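Local coordinates for protein amine Dehydrogenase (Pseudomonas putida, PDB 1JMX) that probably forms the beta-propeller subunit of a quinohemoprotein amine dehydrogenase, an enzyme that oxidatively deaminates primary amines and passes the electrons to heme c, at residues Q149-R154 and Y162-D167; V197-P202 and F210-T215; W201-P206 and T259-P264; L231-L236 and E255-G260. All coordinates share one frame; numbering follows the deposited sequence.

Contact 1. Residues Q149-R154 and Y162-D167; sequences QVYLMR and YVAGPD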
loop_
_atom_site.group_PDB
_atom_site.type_symbol
_atom_site.label_atom_id
_atom_site.label_comp_id
_atom_site.label_asym_id
_atom_site.label_seq_id
_atom_site.Cartn_x
_atom_site.Cartn_y
_atom_site.Cartn_z
ATOM N N GLN B 149 18.959 -4.659 11.910
ATOM C CA GLN B 149 17.989 -3.663 12.348
ATOM C C GLN B 149 18.552 -2.510 13.175
ATOM O O GLN B 149 17.888 -1.979 14.067
ATOM C CB GLN B 149 16.820 -4.356 13.053
ATOM C CG GLN B 149 16.078 -5.345 12.142
ATOM C CD GLN B 149 15.196 -6.330 12.900
ATOM O OE1 GLN B 149 15.607 -6.908 13.907
ATOM N NE2 GLN B 149 13.987 -6.544 12.398
ATOM N N VAL B 150 19.777 -2.111 12.846
ATOM C CA VAL B 150 20.439 -1.002 13.516
ATOM C C VAL B 150 20.118 0.281 12.755
ATOM O O VAL B 150 20.115 0.297 11.529
ATOM C CB VAL B 150 21.982 -1.223 13.595
ATOM C CG1 VAL B 150 22.711 0.087 13.861
ATOM C CG2 VAL B 150 22.317 -2.246 14.681
ATOM N N TYR B 151 19.774 1.335 13.491
ATOM C CA TYR B 151 19.474 2.631 12.899
ATOM C C TYR B 151 20.301 3.737 13.573
ATOM O O TYR B 151 21.521 3.697 13.489
ATOM C CB TYR B 151 17.957 2.905 12.867
ATOM C CG TYR B 151 17.207 2.744 14.179
ATOM C CD1 TYR B 151 16.722 3.861 14.865
ATOM C CD2 TYR B 151 16.976 1.483 14.735
ATOM C CE1 TYR B 151 16.038 3.730 16.066
ATOM C CE2 TYR B 151 16.289 1.345 15.940
ATOM C CZ TYR B 151 15.827 2.477 16.600
ATOM O OH TYR B 151 15.189 2.372 17.818
ATOM N N LEU B 152 19.674 4.687 14.262
ATOM C CA LEU B 152 20.392 5.784 14.923
ATOM C C LEU B 152 21.583 5.421 15.826
ATOM O O LEU B 152 21.546 4.451 16.579
ATOM C CB LEU B 152 19.422 6.655 15.716
ATOM C CG LEU B 152 18.318 7.331 14.915
ATOM C CD1 LEU B 152 17.521 8.225 15.837
ATOM C CD2 LEU B 152 18.913 8.128 13.785
ATOM N N MET B 153 22.625 6.250 15.752
ATOM C CA MET B 153 23.848 6.088 16.528
ATOM C C MET B 153 24.352 7.459 16.961
ATOM O O MET B 153 24.223 8.430 16.221
ATOM C CB MET B 153 24.948 5.431 15.682
ATOM C CG MET B 153 24.631 4.042 15.146
ATOM S SD MET B 153 26.064 3.266 14.366
ATOM C CE MET B 153 26.619 4.558 13.296
ATOM N N ARG B 154 24.918 7.539 18.163
ATOM C CA ARG B 154 25.476 8.791 18.673
ATOM C C ARG B 154 26.742 8.468 19.456
ATOM O O ARG B 154 26.761 7.546 20.259
ATOM C CB ARG B 154 24.488 9.524 19.593
ATOM C CG ARG B 154 23.183 10.008 18.945
ATOM C CD ARG B 154 23.385 11.103 17.925
ATOM N NE ARG B 154 24.178 12.209 18.446
ATOM C CZ ARG B 154 23.708 13.197 19.203
ATOM N NH1 ARG B 154 22.425 13.231 19.552
ATOM N NH2 ARG B 154 24.526 14.177 19.585
ATOM N N TYR B 162 26.864 4.719 21.065
ATOM C CA TYR B 162 25.559 4.194 21.444
ATOM C C TYR B 162 24.811 3.893 20.165
ATOM O O TYR B 162 24.618 4.762 19.321
ATOM C CB TYR B 162 24.820 5.178 22.347
ATOM C CG TYR B 162 25.393 5.139 23.738
ATOM C CD1 TYR B 162 26.329 6.087 24.159
ATOM C CD2 TYR B 162 25.062 4.099 24.611
ATOM C CE1 TYR B 162 26.926 5.999 25.409
ATOM C CE2 TYR B 162 25.650 4.003 25.860
ATOM C CZ TYR B 162 26.579 4.953 26.256
ATOM O OH TYR B 162 27.152 4.858 27.496
ATOM N N VAL B 163 24.481 2.620 20.004
ATOM C CA VAL B 163 23.819 2.114 18.813
ATOM C C VAL B 163 22.390 1.652 19.057
ATOM O O VAL B 163 22.144 0.761 19.861
ATOM C CB VAL B 163 24.626 0.916 18.241
ATOM C CG1 VAL B 163 23.942 0.336 17.029
ATOM C CG2 VAL B 163 26.048 1.350 17.907
ATOM N N ALA B 164 21.455 2.249 18.333
ATOM C CA ALA B 164 20.055 1.877 18.438
ATOM C C ALA B 164 19.786 0.714 17.485
ATOM O O ALA B 164 19.994 0.826 16.278
ATOM C CB ALA B 164 19.160 3.067 18.101
ATOM N N GLY B 165 19.397 -0.419 18.055
ATOM C CA GLY B 165 19.077 -1.601 17.269
ATOM C C GLY B 165 17.962 -2.302 18.015
ATOM O O GLY B 165 17.158 -1.621 18.642
ATOM N N PRO B 166 17.843 -3.639 17.942
ATOM C CA PRO B 166 16.770 -4.330 18.676
ATOM C C PRO B 166 16.842 -3.876 20.136
ATOM O O PRO B 166 15.825 -3.720 20.799
ATOM C CB PRO B 166 17.150 -5.799 18.517
ATOM C CG PRO B 166 17.725 -5.822 17.122
ATOM C CD PRO B 166 18.608 -4.583 17.107
ATOM N N ASP B 167 18.073 -3.651 20.598
ATOM C CA ASP B 167 18.376 -3.136 21.929
ATOM C C ASP B 167 19.362 -1.988 21.684
ATOM O O ASP B 167 19.908 -1.855 20.589
ATOM C CB ASP B 167 19.065 -4.191 22.800
ATOM C CG ASP B 167 18.132 -5.313 23.236
ATOM O OD1 ASP B 167 16.949 -5.056 23.559
ATOM O OD2 ASP B 167 18.602 -6.467 23.283
HETATM O O HOH W 1 14.990 -0.204 18.671
#

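Contact 2. Residues V197-P202 and F210-T215; sequences VLYFWP and FSMLYT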
loop_
_atom_site.group_PDB
_atom_site.type_symbol
_atom_site.label_atom_id
_atom_site.label_comp_id
_atom_site.label_asym_id
_atom_site.label_seq_id
_atom_site.Cartn_x
_atom_site.Cartn_y
_atom_site.Cartn_z
ATOM N N VAL B 197 9.833 1.249 18.749
ATOM C CA VAL B 197 10.592 2.457 18.477
ATOM C C VAL B 197 10.792 2.665 16.982
ATOM O O VAL B 197 11.273 1.783 16.267
ATOM C CB VAL B 197 11.988 2.447 19.162
ATOM C CG1 VAL B 197 12.578 3.842 19.163
ATOM C CG2 VAL B 197 11.905 1.902 20.569
ATOM N N LEU B 198 10.400 3.848 16.531
ATOM C CA LEU B 198 10.521 4.266 15.144
ATOM C C LEU B 198 11.072 5.693 15.263
ATOM O O LEU B 198 10.355 6.619 15.640
ATOM C CB LEU B 198 9.135 4.242 14.474
ATOM C CG LEU B 198 8.984 4.582 12.985
ATOM C CD1 LEU B 198 8.956 6.100 12.760
ATOM C CD2 LEU B 198 10.108 3.912 12.188
ATOM N N TYR B 199 12.358 5.856 14.977
ATOM C CA TYR B 199 12.991 7.160 15.099
ATOM C C TYR B 199 14.115 7.357 14.090
ATOM O O TYR B 199 15.076 6.594 14.064
ATOM C CB TYR B 199 13.534 7.326 16.519
ATOM C CG TYR B 199 13.193 8.646 17.157
ATOM C CD1 TYR B 199 11.922 8.877 17.687
ATOM C CD2 TYR B 199 14.137 9.667 17.235
ATOM C CE1 TYR B 199 11.603 10.086 18.271
ATOM C CE2 TYR B 199 13.823 10.886 17.823
ATOM C CZ TYR B 199 12.555 11.084 18.337
ATOM O OH TYR B 199 12.244 12.281 18.924
ATOM N N PHE B 200 13.975 8.382 13.257
ATOM C CA PHE B 200 14.967 8.698 12.234
ATOM C C PHE B 200 15.504 10.107 12.422
ATOM O O PHE B 200 16.053 10.697 11.496
ATOM C CB PHE B 200 14.335 8.601 10.848
ATOM C CG PHE B 200 13.721 7.269 10.559
ATOM C CD1 PHE B 200 14.392 6.093 10.898
ATOM C CD2 PHE B 200 12.462 7.185 9.976
ATOM C CE1 PHE B 200 13.814 4.854 10.665
ATOM C CE2 PHE B 200 11.876 5.954 9.738
ATOM C CZ PHE B 200 12.548 4.787 10.082
ATOM N N TRP B 201 15.367 10.635 13.631
ATOM C CA TRP B 201 15.803 11.993 13.907
ATOM C C TRP B 201 16.822 12.072 15.054
ATOM O O TRP B 201 16.450 12.068 16.223
ATOM C CB TRP B 201 14.574 12.871 14.188
ATOM C CG TRP B 201 13.489 12.773 13.097
ATOM C CD1 TRP B 201 13.391 13.538 11.968
ATOM C CD2 TRP B 201 12.383 11.846 13.042
ATOM N NE1 TRP B 201 12.304 13.149 11.220
ATOM C CE2 TRP B 201 11.669 12.115 11.853
ATOM C CE3 TRP B 201 11.930 10.816 13.880
ATOM C CZ2 TRP B 201 10.527 11.392 11.482
ATOM C CZ3 TRP B 201 10.794 10.098 13.507
ATOM C CH2 TRP B 201 10.109 10.390 12.320
ATOM N N PRO B 202 18.128 12.078 14.720
ATOM C CA PRO B 202 19.194 12.158 15.725
ATOM C C PRO B 202 19.360 13.619 16.168
ATOM O O PRO B 202 20.220 14.346 15.657
ATOM C CB PRO B 202 20.416 11.648 14.958
ATOM C CG PRO B 202 20.170 12.181 13.578
ATOM C CD PRO B 202 18.696 11.904 13.367
ATOM N N PHE B 210 21.012 11.474 23.767
ATOM C CA PHE B 210 20.475 10.699 22.657
ATOM C C PHE B 210 19.100 10.276 23.153
ATOM O O PHE B 210 18.974 9.412 24.018
ATOM C CB PHE B 210 21.365 9.475 22.394
ATOM C CG PHE B 210 20.907 8.595 21.250
ATOM C CD1 PHE B 210 19.996 9.052 20.298
ATOM C CD2 PHE B 210 21.400 7.296 21.126
ATOM C CE1 PHE B 210 19.585 8.229 19.248
ATOM C CE2 PHE B 210 20.994 6.459 20.074
ATOM C CZ PHE B 210 20.085 6.929 19.137
ATOM N N SER B 211 18.071 10.921 22.626
ATOM C CA SER B 211 16.715 10.628 23.052
ATOM C C SER B 211 15.820 10.159 21.922
ATOM O O SER B 211 16.001 10.542 20.765
ATOM C CB SER B 211 16.102 11.860 23.715
ATOM O OG SER B 211 15.925 12.905 22.778
ATOM N N MET B 212 14.861 9.309 22.275
ATOM C CA MET B 212 13.900 8.773 21.326
ATOM C C MET B 212 12.602 8.507 22.061
ATOM O O MET B 212 12.617 8.254 23.262
ATOM C CB MET B 212 14.393 7.450 20.734
ATOM C CG MET B 212 15.681 7.536 19.948
ATOM S SD MET B 212 15.994 6.044 19.019
ATOM C CE MET B 212 16.348 4.893 20.326
ATOM N N LEU B 213 11.476 8.623 21.359
ATOM C CA LEU B 213 10.180 8.315 21.952
ATOM C C LEU B 213 9.903 6.849 21.625
ATOM O O LEU B 213 10.492 6.275 20.698
ATOM C CB LEU B 213 9.056 9.161 21.347
ATOM C CG LEU B 213 8.991 10.682 21.480
ATOM C CD1 LEU B 213 7.698 11.144 20.847
ATOM C CD2 LEU B 213 9.058 11.112 22.929
ATOM N N TYR B 214 9.033 6.239 22.413
ATOM C CA TYR B 214 8.636 4.862 22.196
ATOM C C TYR B 214 7.223 4.694 22.726
ATOM O O TYR B 214 6.711 5.577 23.412
ATOM C CB TYR B 214 9.603 3.882 22.886
ATOM C CG TYR B 214 9.638 3.933 24.400
ATOM C CD1 TYR B 214 8.736 3.193 25.167
ATOM C CD2 TYR B 214 10.604 4.694 25.069
ATOM C CE1 TYR B 214 8.796 3.204 26.562
ATOM C CE2 TYR B 214 10.670 4.714 26.471
ATOM C CZ TYR B 214 9.762 3.965 27.202
ATOM O OH TYR B 214 9.821 3.979 28.565
ATOM N N THR B 215 6.562 3.613 22.325
ATOM C CA THR B 215 5.222 3.320 22.813
ATOM C C THR B 215 5.328 1.948 23.442
ATOM O O THR B 215 6.206 1.161 23.082
ATOM C CB THR B 215 4.145 3.290 21.692
ATOM O OG1 THR B 215 4.449 2.262 20.745
ATOM C CG2 THR B 215 4.051 4.632 20.983
HETATM O O HOH W 2 8.935 5.530 18.424
HETATM O O HOH W 3 13.253 12.165 21.820
HETATM O O HOH W 4 17.461 10.803 18.651
#

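Contact 3. Residues W201-P206 and T259-P264; sequences WPHQSP and TGLRSP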
loop_
_atom_site.group_PDB
_atom_site.type_symbol
_atom_site.label_atom_id
_atom_site.label_comp_id
_atom_site.label_asym_id
_atom_site.label_seq_id
_atom_site.Cartn_x
_atom_site.Cartn_y
_atom_site.Cartn_z
ATOM N N TRP B 201 15.367 10.635 13.631
ATOM C CA TRP B 201 15.803 11.993 13.907
ATOM C C TRP B 201 16.822 12.072 15.054
ATOM O O TRP B 201 16.450 12.068 16.223
ATOM C CB TRP B 201 14.574 12.871 14.188
ATOM C CG TRP B 201 13.489 12.773 13.097
ATOM C CD1 TRP B 201 13.391 13.538 11.968
ATOM C CD2 TRP B 201 12.383 11.846 13.042
ATOM N NE1 TRP B 201 12.304 13.149 11.220
ATOM C CE2 TRP B 201 11.669 12.115 11.853
ATOM C CE3 TRP B 201 11.930 10.816 13.880
ATOM C CZ2 TRP B 201 10.527 11.392 11.482
ATOM C CZ3 TRP B 201 10.794 10.098 13.507
ATOM C CH2 TRP B 201 10.109 10.390 12.320
ATOM N N PRO B 202 18.128 12.078 14.720
ATOM C CA PRO B 202 19.194 12.158 15.725
ATOM C C PRO B 202 19.360 13.619 16.168
ATOM O O PRO B 202 20.220 14.346 15.657
ATOM C CB PRO B 202 20.416 11.648 14.958
ATOM C CG PRO B 202 20.170 12.181 13.578
ATOM C CD PRO B 202 18.696 11.904 13.367
ATOM N N HIS B 203 18.507 14.047 17.095
ATOM C CA HIS B 203 18.542 15.414 17.601
ATOM C C HIS B 203 19.851 15.728 18.320
ATOM O O HIS B 203 20.338 14.941 19.130
ATOM C CB HIS B 203 17.422 15.671 18.621
ATOM C CG HIS B 203 16.074 15.154 18.220
ATOM N ND1 HIS B 203 15.260 15.809 17.325
ATOM C CD2 HIS B 203 15.363 14.096 18.668
ATOM C CE1 HIS B 203 14.102 15.183 17.242
ATOM N NE2 HIS B 203 14.141 14.140 18.049
ATOM N N GLN B 204 20.410 16.889 18.010
ATOM C CA GLN B 204 21.606 17.369 18.679
ATOM C C GLN B 204 21.041 18.497 19.549
ATOM O O GLN B 204 21.184 19.679 19.242
ATOM C CB GLN B 204 22.635 17.885 17.667
ATOM C CG GLN B 204 23.270 16.774 16.839
ATOM C CD GLN B 204 24.430 17.254 15.986
ATOM O OE1 GLN B 204 24.325 18.248 15.272
ATOM N NE2 GLN B 204 25.547 16.537 16.054
ATOM N N SER B 205 20.333 18.097 20.603
ATOM C CA SER B 205 19.678 19.039 21.510
ATOM C C SER B 205 20.581 19.646 22.576
ATOM O O SER B 205 21.624 19.078 22.915
ATOM C CB SER B 205 18.475 18.366 22.183
ATOM O OG SER B 205 18.894 17.332 23.051
ATOM N N PRO B 206 20.181 20.814 23.129
ATOM C CA PRO B 206 20.955 21.505 24.170
ATOM C C PRO B 206 21.299 20.635 25.391
ATOM O O PRO B 206 22.295 20.890 26.076
ATOM C CB PRO B 206 20.041 22.678 24.545
ATOM C CG PRO B 206 19.392 23.013 23.235
ATOM C CD PRO B 206 19.028 21.638 22.706
ATOM N N THR B 259 8.402 12.835 16.781
ATOM C CA THR B 259 9.546 13.284 17.560
ATOM C C THR B 259 9.069 13.987 18.827
ATOM O O THR B 259 7.933 14.473 18.907
ATOM C CB THR B 259 10.447 14.259 16.789
ATOM O OG1 THR B 259 9.713 15.443 16.481
ATOM C CG2 THR B 259 10.963 13.636 15.515
ATOM N N GLY B 260 9.956 14.023 19.817
ATOM C CA GLY B 260 9.650 14.664 21.074
ATOM C C GLY B 260 10.930 15.075 21.754
ATOM O O GLY B 260 11.903 14.335 21.725
ATOM N N LEU B 261 10.945 16.280 22.314
ATOM C CA LEU B 261 12.113 16.797 23.025
ATOM C C LEU B 261 11.742 17.450 24.338
ATOM O O LEU B 261 10.665 18.032 24.496
ATOM C CB LEU B 261 12.873 17.845 22.199
ATOM C CG LEU B 261 13.859 17.443 21.106
ATOM C CD1 LEU B 261 14.484 18.700 20.534
ATOM C CD2 LEU B 261 14.931 16.499 21.652
ATOM N N ARG B 262 12.668 17.352 25.279
ATOM C CA ARG B 262 12.495 17.986 26.562
ATOM C C ARG B 262 13.057 19.382 26.437
ATOM O O ARG B 262 14.073 19.604 25.765
ATOM C CB ARG B 262 13.210 17.223 27.658
ATOM C CG ARG B 262 12.430 16.042 28.103
ATOM C CD ARG B 262 12.758 15.742 29.510
ATOM N NE ARG B 262 13.970 14.958 29.626
ATOM C CZ ARG B 262 14.512 14.617 30.791
ATOM N NH1 ARG B 262 13.958 15.022 31.933
ATOM N NH2 ARG B 262 15.544 13.774 30.816
ATOM N N SER B 263 12.342 20.328 27.034
ATOM C CA SER B 263 12.734 21.721 27.005
ATOM C C SER B 263 13.986 21.898 27.831
ATOM O O SER B 263 14.097 21.331 28.922
ATOM C CB SER B 263 11.618 22.586 27.586
ATOM O OG SER B 263 11.998 23.945 27.636
ATOM N N PRO B 264 14.993 22.586 27.271
ATOM C CA PRO B 264 16.246 22.829 27.995
ATOM C C PRO B 264 16.004 23.873 29.113
ATOM O O PRO B 264 16.789 24.001 30.061
ATOM C CB PRO B 264 17.169 23.358 26.894
ATOM C CG PRO B 264 16.232 24.011 25.934
ATOM C CD PRO B 264 15.097 23.030 25.870
#

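Contact 4. Residues L231-L236 and E255-G260; sequences LLYGYL and ELYFTG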
loop_
_atom_site.group_PDB
_atom_site.type_symbol
_atom_site.label_atom_id
_atom_site.label_comp_id
_atom_site.label_asym_id
_atom_site.label_seq_id
_atom_site.Cartn_x
_atom_site.Cartn_y
_atom_site.Cartn_z
ATOM N N LEU B 231 -2.214 1.597 26.004
ATOM C CA LEU B 231 -1.164 2.231 25.220
ATOM C C LEU B 231 -0.569 3.465 25.872
ATOM O O LEU B 231 -1.276 4.420 26.161
ATOM C CB LEU B 231 -1.663 2.570 23.814
ATOM C CG LEU B 231 -1.610 1.429 22.794
ATOM C CD1 LEU B 231 -2.088 1.928 21.426
ATOM C CD2 LEU B 231 -0.176 0.887 22.694
ATOM N N LEU B 232 0.749 3.452 26.047
ATOM C CA LEU B 232 1.467 4.561 26.668
ATOM C C LEU B 232 2.621 5.067 25.799
ATOM O O LEU B 232 3.166 4.330 24.975
ATOM C CB LEU B 232 2.055 4.107 28.008
ATOM C CG LEU B 232 1.120 3.524 29.064
ATOM C CD1 LEU B 232 1.909 2.678 30.036
ATOM C CD2 LEU B 232 0.389 4.645 29.790
ATOM N N TYR B 233 2.972 6.336 25.974
ATOM C CA TYR B 233 4.105 6.911 25.269
ATOM C C TYR B 233 5.211 7.054 26.300
ATOM O O TYR B 233 4.962 7.389 27.460
ATOM C CB TYR B 233 3.782 8.276 24.667
ATOM C CG TYR B 233 3.772 8.269 23.151
ATOM C CD1 TYR B 233 2.578 8.397 22.449
ATOM C CD2 TYR B 233 4.949 8.090 22.419
ATOM C CE1 TYR B 233 2.548 8.342 21.068
ATOM C CE2 TYR B 233 4.927 8.031 21.026
ATOM C CZ TYR B 233 3.720 8.157 20.360
ATOM O OH TYR B 233 3.659 8.070 18.991
ATOM N N GLY B 234 6.426 6.741 25.883
ATOM C CA GLY B 234 7.553 6.841 26.775
ATOM C C GLY B 234 8.666 7.660 26.163
ATOM O O GLY B 234 8.637 8.027 24.982
ATOM N N TYR B 235 9.660 7.936 26.991
ATOM C CA TYR B 235 10.818 8.704 26.603
ATOM C C TYR B 235 12.028 7.939 27.112
ATOM O O TYR B 235 12.079 7.512 28.268
ATOM C CB TYR B 235 10.769 10.075 27.263
ATOM C CG TYR B 235 11.878 11.009 26.869
ATOM C CD1 TYR B 235 11.832 11.692 25.659
ATOM C CD2 TYR B 235 12.925 11.289 27.742
ATOM C CE1 TYR B 235 12.788 12.643 25.331
ATOM C CE2 TYR B 235 13.892 12.241 27.421
ATOM C CZ TYR B 235 13.811 12.918 26.218
ATOM O OH TYR B 235 14.713 13.914 25.911
ATOM N N LEU B 236 12.979 7.738 26.218
ATOM C CA LEU B 236 14.211 7.040 26.527
ATOM C C LEU B 236 15.310 8.066 26.307
ATOM O O LEU B 236 15.149 8.986 25.512
ATOM C CB LEU B 236 14.336 5.842 25.579
ATOM C CG LEU B 236 15.632 5.225 25.052
ATOM C CD1 LEU B 236 15.266 3.905 24.367
ATOM C CD2 LEU B 236 16.346 6.149 24.067
ATOM N N GLU B 255 -2.979 9.948 20.702
ATOM C CA GLU B 255 -2.567 10.339 19.352
ATOM C C GLU B 255 -1.085 9.990 19.184
ATOM O O GLU B 255 -0.383 9.717 20.166
ATOM C CB GLU B 255 -2.767 11.841 19.131
ATOM C CG GLU B 255 -1.987 12.733 20.093
ATOM C CD GLU B 255 -2.128 14.223 19.797
ATOM O OE1 GLU B 255 -1.811 15.036 20.688
ATOM O OE2 GLU B 255 -2.530 14.594 18.674
ATOM N N LEU B 256 -0.606 10.017 17.946
ATOM C CA LEU B 256 0.784 9.697 17.666
ATOM C C LEU B 256 1.668 10.930 17.535
ATOM O O LEU B 256 1.202 11.998 17.131
ATOM C CB LEU B 256 0.896 8.868 16.387
ATOM C CG LEU B 256 0.180 7.518 16.306
ATOM C CD1 LEU B 256 0.437 6.918 14.925
ATOM C CD2 LEU B 256 0.658 6.573 17.406
ATOM N N TYR B 257 2.942 10.755 17.901
ATOM C CA TYR B 257 3.981 11.788 17.817
ATOM C C TYR B 257 5.185 11.112 17.150
ATOM O O TYR B 257 5.479 9.950 17.432
ATOM C CB TYR B 257 4.411 12.279 19.210
ATOM C CG TYR B 257 3.291 12.804 20.078
ATOM C CD1 TYR B 257 3.009 12.215 21.304
ATOM C CD2 TYR B 257 2.478 13.854 19.644
ATOM C CE1 TYR B 257 1.942 12.641 22.078
ATOM C CE2 TYR B 257 1.409 14.296 20.409
ATOM C CZ TYR B 257 1.145 13.678 21.629
ATOM O OH TYR B 257 0.078 14.092 22.392
ATOM N N PHE B 258 5.844 11.811 16.231
ATOM C CA PHE B 258 7.019 11.261 15.558
ATOM C C PHE B 258 8.297 11.586 16.333
ATOM O O PHE B 258 9.167 10.733 16.508
ATOM C CB PHE B 258 7.109 11.772 14.122
ATOM C CG PHE B 258 6.447 10.872 13.118
ATOM C CD1 PHE B 258 5.679 9.781 13.530
ATOM C CD2 PHE B 258 6.598 11.108 11.755
ATOM C CE1 PHE B 258 5.071 8.938 12.597
ATOM C CE2 PHE B 258 5.995 10.270 10.807
ATOM C CZ PHE B 258 5.231 9.184 11.230
ATOM N N THR B 259 8.402 12.835 16.781
ATOM C CA THR B 259 9.546 13.284 17.560
ATOM C C THR B 259 9.069 13.987 18.827
ATOM O O THR B 259 7.933 14.473 18.907
ATOM C CB THR B 259 10.447 14.259 16.789
ATOM O OG1 THR B 259 9.713 15.443 16.481
ATOM C CG2 THR B 259 10.963 13.636 15.515
ATOM N N GLY B 260 9.956 14.023 19.817
ATOM C CA GLY B 260 9.650 14.664 21.074
ATOM C C GLY B 260 10.930 15.075 21.754
ATOM O O GLY B 260 11.903 14.335 21.725
#

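Contact 1. Residues Q149-R154 and Y162-D167
Two antiparallel stretches meet here, Gln149-Arg154 and Tyr162-Asp167, and Ala164 is the hub. Its methyl lies over one face of the Tyr151 ring, with CB 3.8 Å from the ring centroid, a CH-pi contact that rests nearest CZ. Tyr151 makes this possible by taking the crowded first torsion (chi1 52°), with CG between its own N and carbonyl carbon. The far end of that ring is tied as well: one water joins Tyr151 OH to Gly165 O, donating to the carbonyl at 2.6 Å. The same Ala164 exchanges backbone bonds with the other stretch. Tyr151 N gives its proton to Ala164 O at 2.8 Å, and Ala164 N returns one to Leu152 O nearly along the C=O axis. Further on, Arg154 and Tyr162 form a hydrogen-bonded pair, N to O in both directions, with both acceptors met in the carbonyl plane. One residue nearer Ala164, Met153 and Val163 make a non-hydrogen-bonded pair whose side chains lie alongside each other, Met153 SD 4.0 Å from Val163 CG2. Val163 sends its other methyl, anti to the backbone N (chi1 178°), across Val150; CG1 to CG1 is a tight 3.4 Å. Gln149 points its amide elsewhere, NE2 bonding Arg142 O of a neighbouring subunit and OE1 Arg185. The pair opens a four-stranded blade: strand 153-155 is its outermost strand within this chain, strand 161-164 comes next, Met212 of strand 209-218 touches Tyr151 and Ala164, and Thr109 of strand 105-115 touches Val150 and Met153.

Contact 2. Residues V197-P202 and F210-T215
No direct hydrogen bond joins Val197-Pro202 to Phe210-Thr215; aromatic, apolar and water-mediated contacts do the work. Tyr199 carries the aromatic part. Its ring lies flat against the strand, with Met212 CA 3.9 Å from the centroid and almost exactly on the ring normal. The opposite face takes the edge of Trp201, so the tyrosine is sandwiched. Met212 runs past the ring in the opposite direction, and its sulfur makes an oblique Met-aromatic contact, SD 5.1 Å from the Tyr199 centroid and 3.7 Å from Tyr199 CB. Apolar contacts follow at Val197: CG1, anti to the backbone N, meets Met212 SD at 4.1 Å, while CG2 touches Tyr214 CB at 3.8 Å. Three waters supply the polar links. One accepts from Leu198 N and lies 2.9 Å from Leu213 O, to which it can donate. A second lies within bonding distance of both Trp201 O and Ser211 O, and a third lies between Tyr199 OH and Ser211 OG. That tyrosine hydroxyl also bonds His203 NE2 and Gly260 N. An alanine here in place of Tyr199 would remove the ring between Met212 and Trp201 together with its hydroxyl, and would probably loosen the loop on the strand. Such a linker, leaving the last strand of one blade and packing on the first strand of the next, belongs to the seven-bladed beta-propeller.

Contact 3. Residues W201-P206 and T259-P264
The imidazole of His203 is wedged among three neighbours, each on a different side. Leu261 reaches it tip to tip, placing CD2 over one face, 4.1 Å from the ring centroid in a CH-pi contact. Over the opposite face sits Trp201 O, 3.4 Å above the plane and offset toward the rim. At the edge, in plane, comes Thr259 CB, 3.8 Å from His203 CE1. Thr259 is shared with Trp201, which it crosses at about a right angle: its CG2, anti to the carbonyl carbon, presses on the indole at 3.4 Å from CD2. The same torsion (chi1 63°) turns Thr259 OG1 the other way, to bonds with Tyr298 O and Val300 N. Leu261 CD2 also touches Ser205 CB at 4.0 Å, and at the outer end the two prolines meet, Pro206 CB 3.8 Å from Pro264 CB. Over this length the chains run in nearly the same direction, 5° apart, without a sheet pairing. A leucine here in place of His203 would lose the nitrogen that bonds Tyr199 OH, and would probably disturb how Thr259 and Leu261 fit around a flat ring. Chemically the seam is carbon against carbon, and no hydrogen bond crosses it directly. The polar link is indirect: Tyr199 OH bonds both His203 NE2 and Gly260 N, and this probably fixes the imidazole's rotation, while Leu261 and Thr259 set its position.

Contact 4. Residues L231-L236 and E255-G260
This is a blade-to-blade contact of the beta-propeller: strand 230-239, the middle one of its three-stranded blade, faces the chain that enters strand 257-262, the first strand of the next blade. The entering chain turns a corner at Phe258, and Tyr233 meets it just before that corner. The hydroxyl oxygen of Tyr233 is the key atom. Tyr257 N donates to Tyr233 OH at 3.0 Å, and the bond is almost perfectly straight at 178°. Leu256 packs beside the same oxygen, its CD2 3.7 Å from Tyr233 OH. One edge of the Tyr233 ring runs along the incoming backbone, bringing CE1 within 3.4 Å of Glu255 O. Tyr257 comes over a face instead, with CD1 3.9 Å from Tyr233 CE1; the two rings are oblique, their planes 45° apart. To put its ring there Tyr233 adopts a first torsion of -113°, away from the staggered positions. Tyr257 is held in turn at its far end. Its OH gives a proton to Glu255 OE1 at 2.7 Å, from above the carboxylate plane, and also bonds Tyr280 OH. Glu255 OE1 forms a salt bridge with Arg276, whose charge probably helps keep the carboxylate ionised. Leu256 packs on a polar side chain of another protein chain as well, so the seam comes close to a subunit interface. Past the corner the touch is lighter: Tyr235, with CG anti to the backbone N and OH bonded to Glu209, brings the edge of its ring to Gly260, with Tyr235 CE1 4.1 Å from Gly260 O.

Overall arrangement
Along the chain contact 1 closes first, contacts 2 and 3 then start from overlapping loop residues (Trp201 and Pro202 are common), and contacts 3 and 4 finish on strand 257-262, sharing Thr259 and Gly260. Together they step across three successive propeller blades: contact 1 in one, contact 2 at the entrance to the next, contacts 3 and 4 at the seam with the third. Centres of contacts 2 and 4 are about 9 Å apart, of 1 and 2 about 10 Å, of 1 and 4 about 18 Å. Strands 209-218 and 230-239, neighbours in one sheet, couple contacts 2 and 4. The linker 197-206 thus touches the blades that begin with strands 209-218 and 257-262.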